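Long-range contacts in putative alpha-L-fucosidase (Bacteroides thetaiotaomicron VPI-5482, PDB 3GZA), which probably hydrolyses alpha-L-fucosyl linkages as a glycoside hydrolase of family 29: residues M22-Y28 against C73-T79; Q124-G130 against L176-D182. All coordinates share one frame; numbering follows the deposited sequence. Where two conformers were deposited one is given.

Contact 1 of 2, residues M22-Y28 against C73-T79. With EDO (1,2-ethanediol), chain D.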
loop_
_atom_site.group_PDB
_atom_site.type_symbol
_atom_site.label_atom_id
_atom_site.label_comp_id
_atom_site.label_asym_id
_atom_site.label_seq_id
_atom_site.Cartn_x
_atom_site.Cartn_y
_atom_site.Cartn_z
HETATM N N MSE A 22 -18.234 25.115 -19.312
HETATM C CA MSE A 22 -16.888 25.147 -18.797
HETATM C C MSE A 22 -16.823 24.456 -17.457
HETATM O O MSE A 22 -17.784 24.524 -16.660
HETATM C CB MSE A 22 -16.460 26.561 -18.569
HETATM C CG MSE A 22 -16.248 27.369 -19.764
HETATM SE SE MSE A 22 -15.660 29.187 -19.285
HETATM C CE MSE A 22 -13.970 28.623 -18.496
ATOM N N GLY A 23 -15.691 23.822 -17.226
ATOM C CA GLY A 23 -15.386 23.193 -15.947
ATOM C C GLY A 23 -13.899 23.201 -15.682
ATOM O O GLY A 23 -13.125 23.627 -16.530
ATOM N N ALA A 24 -13.511 22.707 -14.506
ATOM C CA ALA A 24 -12.115 22.626 -14.131
ATOM C C ALA A 24 -11.762 21.241 -13.618
ATOM O O ALA A 24 -12.580 20.566 -12.977
ATOM C CB ALA A 24 -11.790 23.654 -13.033
ATOM N N VAL A 25 -10.536 20.820 -13.883
ATOM C CA VAL A 25 -9.975 19.591 -13.297
ATOM C C VAL A 25 -8.721 20.051 -12.468
ATOM O O VAL A 25 -7.886 20.855 -12.905
ATOM C CB VAL A 25 -9.634 18.482 -14.314
ATOM C CG1 VAL A 25 -8.555 18.949 -15.304
ATOM C CG2 VAL A 25 -9.241 17.181 -13.563
ATOM N N PHE A 26 -8.622 19.550 -11.240
ATOM C CA PHE A 26 -7.555 19.830 -10.320
ATOM C C PHE A 26 -6.726 18.569 -10.150
ATOM O O PHE A 26 -7.272 17.569 -9.671
ATOM C CB PHE A 26 -8.102 20.249 -8.934
ATOM C CG PHE A 26 -8.895 21.532 -8.936
ATOM C CD1 PHE A 26 -10.242 21.524 -9.312
ATOM C CD2 PHE A 26 -8.288 22.730 -8.654
ATOM C CE1 PHE A 26 -10.951 22.745 -9.331
ATOM C CE2 PHE A 26 -9.001 23.886 -8.640
ATOM C CZ PHE A 26 -10.345 23.890 -8.997
ATOM N N HIS A 27 -5.481 18.594 -10.621
ATOM C CA HIS A 27 -4.539 17.500 -10.454
ATOM C C HIS A 27 -3.707 17.718 -9.191
ATOM O O HIS A 27 -3.157 18.802 -8.985
ATOM C CB HIS A 27 -3.612 17.369 -11.663
ATOM C CG HIS A 27 -4.268 16.801 -12.883
ATOM N ND1 HIS A 27 -5.145 17.514 -13.684
ATOM C CD2 HIS A 27 -4.164 15.581 -13.435
ATOM C CE1 HIS A 27 -5.547 16.735 -14.678
ATOM N NE2 HIS A 27 -4.959 15.557 -14.553
ATOM N N TYR A 28 -3.619 16.696 -8.332
ATOM C CA TYR A 28 -2.874 16.779 -7.100
ATOM C C TYR A 28 -2.442 15.359 -6.743
ATOM O O TYR A 28 -3.270 14.444 -6.790
ATOM C CB TYR A 28 -3.778 17.395 -6.039
ATOM C CG TYR A 28 -3.138 18.221 -4.945
ATOM C CD1 TYR A 28 -2.258 19.216 -5.285
ATOM C CD2 TYR A 28 -3.497 18.048 -3.630
ATOM C CE1 TYR A 28 -1.732 20.043 -4.319
ATOM C CE2 TYR A 28 -2.967 18.851 -2.652
ATOM C CZ TYR A 28 -2.133 19.861 -3.016
ATOM O OH TYR A 28 -1.625 20.728 -2.082
ATOM N N CYS A 73 -16.471 28.402 -14.649
ATOM C CA CYS A 73 -16.609 26.945 -14.463
ATOM C C CYS A 73 -17.869 26.607 -13.676
ATOM O O CYS A 73 -18.193 27.279 -12.677
ATOM C CB CYS A 73 -15.393 26.391 -13.707
ATOM S SG CYS A 73 -13.882 26.684 -14.655
ATOM N N LYS A 74 -18.600 25.604 -14.178
ATOM C CA LYS A 74 -19.851 25.149 -13.577
ATOM C C LYS A 74 -19.700 23.799 -12.882
ATOM O O LYS A 74 -20.630 23.339 -12.192
ATOM C CB LYS A 74 -21.009 25.144 -14.595
ATOM C CG LYS A 74 -21.287 26.508 -15.186
ATOM C CD LYS A 74 -21.711 27.511 -14.130
ATOM C CE LYS A 74 -22.028 28.873 -14.753
ATOM N NZ LYS A 74 -23.116 28.774 -15.722
ATOM N N PHE A 75 -18.602 23.112 -13.190
ATOM C CA PHE A 75 -18.293 21.833 -12.559
ATOM C C PHE A 75 -16.823 21.819 -12.252
ATOM O O PHE A 75 -16.038 22.582 -12.856
ATOM C CB PHE A 75 -18.702 20.625 -13.404
ATOM C CG PHE A 75 -17.982 20.519 -14.696
ATOM C CD1 PHE A 75 -18.559 21.044 -15.846
ATOM C CD2 PHE A 75 -16.843 19.768 -14.830
ATOM C CE1 PHE A 75 -17.941 20.923 -17.060
ATOM C CE2 PHE A 75 -16.218 19.634 -16.036
ATOM C CZ PHE A 75 -16.801 20.188 -17.184
ATOM N N ALA A 76 -16.424 20.986 -11.294
ATOM C CA ALA A 76 -14.999 20.918 -10.875
ATOM C C ALA A 76 -14.739 19.454 -10.495
ATOM O O ALA A 76 -15.554 18.828 -9.841
ATOM C CB ALA A 76 -14.691 21.874 -9.690
ATOM N N VAL A 77 -13.600 18.963 -10.939
ATOM C CA VAL A 77 -13.188 17.566 -10.782
ATOM C C VAL A 77 -11.844 17.503 -10.093
ATOM O O VAL A 77 -10.946 18.278 -10.396
ATOM C CB VAL A 77 -13.105 16.917 -12.192
ATOM C CG1 VAL A 77 -12.705 15.428 -12.143
ATOM C CG2 VAL A 77 -14.430 17.094 -12.975
ATOM N N LEU A 78 -11.678 16.542 -9.180
ATOM C CA LEU A 78 -10.428 16.306 -8.485
ATOM C C LEU A 78 -9.885 14.922 -8.733
ATOM O O LEU A 78 -10.639 13.970 -8.768
ATOM C CB LEU A 78 -10.668 16.426 -6.958
ATOM C CG LEU A 78 -9.488 16.088 -6.049
ATOM C CD1 LEU A 78 -8.250 16.996 -6.292
ATOM C CD2 LEU A 78 -9.868 16.100 -4.522
ATOM N N THR A 79 -8.577 14.829 -8.969
ATOM C CA THR A 79 -7.902 13.555 -9.098
ATOM C C THR A 79 -7.833 12.862 -7.738
ATOM O O THR A 79 -6.975 13.186 -6.897
ATOM C CB THR A 79 -6.485 13.704 -9.657
ATOM O OG1 THR A 79 -5.736 14.543 -8.781
ATOM C CG2 THR A 79 -6.474 14.317 -11.058
HETATM C C1 EDO D . -4.679 15.021 -17.731
HETATM O O1 EDO D . -4.951 13.983 -16.782
HETATM C C2 EDO D . -5.983 15.269 -18.418
HETATM O O2 EDO D . -6.234 14.173 -19.275
#
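Strands 22-26 and 75-79 run parallel, their axes 4.6 Å apart at closest approach and 15° from alignment, with Ala24 opposite Ala76, Val25 opposite Val77 and Phe26 opposite Leu78. They are neighbouring strands of the parallel barrel expected of a TIM-barrel glycosidase, and strand 312-317 bonds to the other edge of 22-26. The backbone ladder includes Val77 N to Ala24 O (2.8 Å) and Phe26 N to Val77 O (2.8 Å).

On the face shared by Gly23, Val25, Phe75 and Val77, the Phe75 ring folds back over Gly23, whose CA lies 3.5 Å from the ring centroid and 9° off the normal, a close CH-pi contact. The fit favours a glycine at this position, because a CB would run into the ring at CE2. A chi1 of 64°, which sets CG between the backbone N and the carbonyl carbon, swings the ring across the neighbouring strand, and it also stacks with Tyr177. With an alanine in place of Phe75, Gly23 CA is likely to lose its aromatic lid and Tyr177 its stacking partner.

On the opposite face, Phe26 turns its edge to Ala76, CE1 standing 3.9 Å from CB, while Trp64 and Ala68 of helix 61-69 pack against the Phe26 side chain. At the C-terminal ends, His27 NE2 and O1 of a 1,2-ethanediol, probably from the crystallisation liquor, share a hydrogen bond of 2.7 Å. Thr79 CG2 sits over one face of the His27 ring, displaced toward the rim and 3.5 Å from CD2, and Thr79 OG1 accepts a hydrogen bond from Tyr28 N at 3.1 Å.

Contact 2 of 2, residues Q124-G130 against L176-D182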
loop_
_atom_site.group_PDB
_atom_site.type_symbol
_atom_site.label_atom_id
_atom_site.label_comp_id
_atom_site.label_asym_id
_atom_site.label_seq_id
_atom_site.Cartn_x
_atom_site.Cartn_y
_atom_site.Cartn_z
ATOM N N GLN A 124 -20.876 21.755 -9.655
ATOM C CA GLN A 124 -21.159 20.326 -9.567
ATOM C C GLN A 124 -19.833 19.574 -9.469
ATOM O O GLN A 124 -18.959 19.719 -10.319
ATOM C CB GLN A 124 -21.933 19.883 -10.812
ATOM C CG GLN A 124 -23.315 20.562 -10.885
ATOM C CD GLN A 124 -24.037 20.366 -12.226
ATOM O OE1 GLN A 124 -24.567 19.306 -12.497
ATOM N NE2 GLN A 124 -24.072 21.402 -13.043
ATOM N N PRO A 125 -19.676 18.736 -8.437
ATOM C CA PRO A 125 -18.427 18.008 -8.273
ATOM C C PRO A 125 -18.323 16.735 -9.021
ATOM O O PRO A 125 -19.285 15.997 -9.057
ATOM C CB PRO A 125 -18.417 17.665 -6.757
ATOM C CG PRO A 125 -19.810 17.597 -6.400
ATOM C CD PRO A 125 -20.581 18.514 -7.289
ATOM N N GLY A 126 -17.178 16.496 -9.622
ATOM C CA GLY A 126 -16.866 15.221 -10.226
ATOM C C GLY A 126 -15.568 14.667 -9.658
ATOM O O GLY A 126 -14.818 15.359 -9.021
ATOM N N ILE A 127 -15.295 13.398 -9.963
ATOM C CA ILE A 127 -14.102 12.727 -9.434
ATOM C C ILE A 127 -13.346 12.047 -10.567
ATOM O O ILE A 127 -13.949 11.364 -11.409
ATOM C CB ILE A 127 -14.453 11.733 -8.336
ATOM C CG1 ILE A 127 -15.085 12.428 -7.098
ATOM C CG2 ILE A 127 -13.160 11.045 -7.879
ATOM C CD1 ILE A 127 -15.611 11.507 -5.993
ATOM N N TYR A 128 -12.047 12.264 -10.606
ATOM C CA TYR A 128 -11.151 11.617 -11.556
ATOM C C TYR A 128 -10.421 10.504 -10.813
ATOM O O TYR A 128 -9.939 10.693 -9.669
ATOM C CB TYR A 128 -10.188 12.668 -12.095
ATOM C CG TYR A 128 -9.011 12.309 -12.971
ATOM C CD1 TYR A 128 -7.968 11.503 -12.527
ATOM C CD2 TYR A 128 -8.929 12.819 -14.260
ATOM C CE1 TYR A 128 -6.895 11.217 -13.334
ATOM C CE2 TYR A 128 -7.848 12.552 -15.057
ATOM C CZ TYR A 128 -6.831 11.732 -14.588
ATOM O OH TYR A 128 -5.729 11.500 -15.395
ATOM N N ILE A 129 -10.302 9.372 -11.469
ATOM C CA ILE A 129 -9.676 8.198 -10.857
ATOM C C ILE A 129 -8.686 7.643 -11.870
ATOM O O ILE A 129 -9.069 7.266 -12.976
ATOM C CB ILE A 129 -10.755 7.118 -10.538
ATOM C CG1 ILE A 129 -11.876 7.716 -9.690
ATOM C CG2 ILE A 129 -10.078 5.924 -9.790
ATOM C CD1 ILE A 129 -13.067 6.755 -9.468
ATOM N N GLY A 130 -7.424 7.542 -11.471
ATOM C CA GLY A 130 -6.387 6.965 -12.317
ATOM C C GLY A 130 -6.153 5.523 -11.899
ATOM O O GLY A 130 -5.716 5.238 -10.767
ATOM N N LEU A 176 -22.569 12.865 -8.154
ATOM C CA LEU A 176 -21.431 13.364 -8.897
ATOM C C LEU A 176 -21.781 13.742 -10.353
ATOM O O LEU A 176 -22.692 13.192 -10.972
ATOM C CB LEU A 176 -20.350 12.289 -8.958
ATOM C CG LEU A 176 -19.856 11.785 -7.597
ATOM C CD1 LEU A 176 -18.912 10.596 -7.749
ATOM C CD2 LEU A 176 -19.246 12.930 -6.808
ATOM N N TYR A 177 -21.008 14.693 -10.842
ATOM C CA TYR A 177 -21.173 15.219 -12.185
ATOM C C TYR A 177 -20.617 14.252 -13.199
ATOM O O TYR A 177 -21.250 14.005 -14.214
ATOM C CB TYR A 177 -20.462 16.581 -12.263
ATOM C CG TYR A 177 -20.643 17.274 -13.590
ATOM C CD1 TYR A 177 -21.779 18.006 -13.867
ATOM C CD2 TYR A 177 -19.617 17.274 -14.554
ATOM C CE1 TYR A 177 -21.942 18.666 -15.095
ATOM C CE2 TYR A 177 -19.811 17.902 -15.787
ATOM C CZ TYR A 177 -20.943 18.638 -16.031
ATOM O OH TYR A 177 -21.085 19.301 -17.238
HETATM N N MSE A 178 -19.399 13.791 -12.942
HETATM C CA MSE A 178 -18.782 12.798 -13.793
HETATM C C MSE A 178 -17.821 11.980 -12.958
HETATM O O MSE A 178 -17.410 12.411 -11.851
HETATM C CB MSE A 178 -17.920 13.457 -14.899
HETATM C CG MSE A 178 -16.699 14.169 -14.462
HETATM SE SE MSE A 178 -15.504 14.645 -15.863
HETATM C CE MSE A 178 -16.539 16.046 -16.704
ATOM N N ILE A 179 -17.500 10.811 -13.509
ATOM C CA ILE A 179 -16.375 9.969 -13.086
ATOM C C ILE A 179 -15.515 9.929 -14.349
ATOM O O ILE A 179 -16.006 9.523 -15.407
ATOM C CB ILE A 179 -16.703 8.538 -12.666
ATOM C CG1 ILE A 179 -17.459 8.525 -11.317
ATOM C CG2 ILE A 179 -15.405 7.695 -12.613
ATOM C CD1 ILE A 179 -16.699 9.028 -10.090
ATOM N N TRP A 180 -14.269 10.386 -14.222
ATOM C CA TRP A 180 -13.294 10.466 -15.295
ATOM C C TRP A 180 -12.143 9.548 -14.958
ATOM O O TRP A 180 -11.438 9.755 -13.983
ATOM C CB TRP A 180 -12.760 11.891 -15.379
ATOM C CG TRP A 180 -11.726 12.244 -16.439
ATOM C CD1 TRP A 180 -10.945 11.392 -17.189
ATOM C CD2 TRP A 180 -11.308 13.569 -16.793
ATOM N NE1 TRP A 180 -10.130 12.098 -18.019
ATOM C CE2 TRP A 180 -10.324 13.441 -17.795
ATOM C CE3 TRP A 180 -11.693 14.851 -16.378
ATOM C CZ2 TRP A 180 -9.704 14.534 -18.365
ATOM C CZ3 TRP A 180 -11.075 15.943 -16.957
ATOM C CH2 TRP A 180 -10.055 15.779 -17.897
ATOM N N PHE A 181 -11.945 8.535 -15.774
ATOM C CA PHE A 181 -10.830 7.621 -15.608
ATOM C C PHE A 181 -9.681 8.045 -16.497
ATOM O O PHE A 181 -9.899 8.345 -17.689
ATOM C CB PHE A 181 -11.248 6.220 -15.976
ATOM C CG PHE A 181 -12.256 5.629 -15.029
ATOM C CD1 PHE A 181 -11.822 5.056 -13.860
ATOM C CD2 PHE A 181 -13.596 5.554 -15.344
ATOM C CE1 PHE A 181 -12.721 4.469 -12.962
ATOM C CE2 PHE A 181 -14.513 4.994 -14.412
ATOM C CZ PHE A 181 -14.044 4.463 -13.234
ATOM N N ASP A 182 -8.461 8.064 -15.939
ATOM C CA ASP A 182 -7.237 8.419 -16.695
ATOM C C ASP A 182 -7.013 7.495 -17.863
ATOM O O ASP A 182 -6.571 6.380 -17.683
ATOM C CB ASP A 182 -6.032 8.362 -15.718
ATOM C CG ASP A 182 -4.712 8.582 -16.381
ATOM O OD1 ASP A 182 -4.676 9.144 -17.516
ATOM O OD2 ASP A 182 -3.695 8.213 -15.733
HETATM O O HOH W 1 -5.838 11.438 -18.411
#
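Tyr128 presents its ring edge to the indole face of Trp180: CD2 stands 3.6 Å from Trp180 CD2, and the phenol and five-membered ring planes meet at 55°. The bridge register puts both on one face, and with CG anti to the backbone N in each (chi1 172° and -179°) the rings lean so that they meet. The Tyr128 hydroxyl reaches Asp182, where a water bridges the groups: it accepts from OH at 3.0 Å and donates to Asp182 OD1 at 2.7 Å.

These groups ride on neighbouring parallel strands 124-129 and 178-181 of the TIM-type barrel, near the C-terminal ends where such enzymes carry their active site. The ladder includes Ile129 N to Trp180 O (2.8 Å) and Trp180 N to Ile127 O (3.0 Å), beneath the aromatic pair. On the other face, which also bears Ile179, Ile129 CB packs on Phe181 CD1 (4.1 Å) and Ile127 CD1 on Leu176 CD1 (3.8 Å); Val111 of helix 110-121 backs Ile127.

Further out, Tyr209 and His27 meet Trp180 and Tyr128 respectively edge-to-face. Consistent with a pocket, Trp180 NE1 donates a hydrogen bond to a sulfonate oxygen of a buffer molecule, probably from the crystallisation liquor.

Overall arrangement
After helix 15-20, strand 22-26 is the first of the four strands, and the chain passes through helices 40-45 and 61-69 before 73-79 returns to close contact 1. Helix 110-121 then leads into 124-130, and the long helix 148-171 lies within the excursion that 176-182 closes as contact 2. The two loops are therefore consecutive, neither nesting nor crossing. Their centres are 9 Å apart, and strands 75-79 and 124-129 are direct neighbours: Ala76 O lies 2.8 Å from Gly126 N and Leu78 O 2.9 Å from Tyr128 N, both probable hydrogen bonds. Together the contacts line up four parallel strands adjacent in the sheet, 22-26, 75-79, 124-129 and 178-181, as one continuous part of the barrel wall.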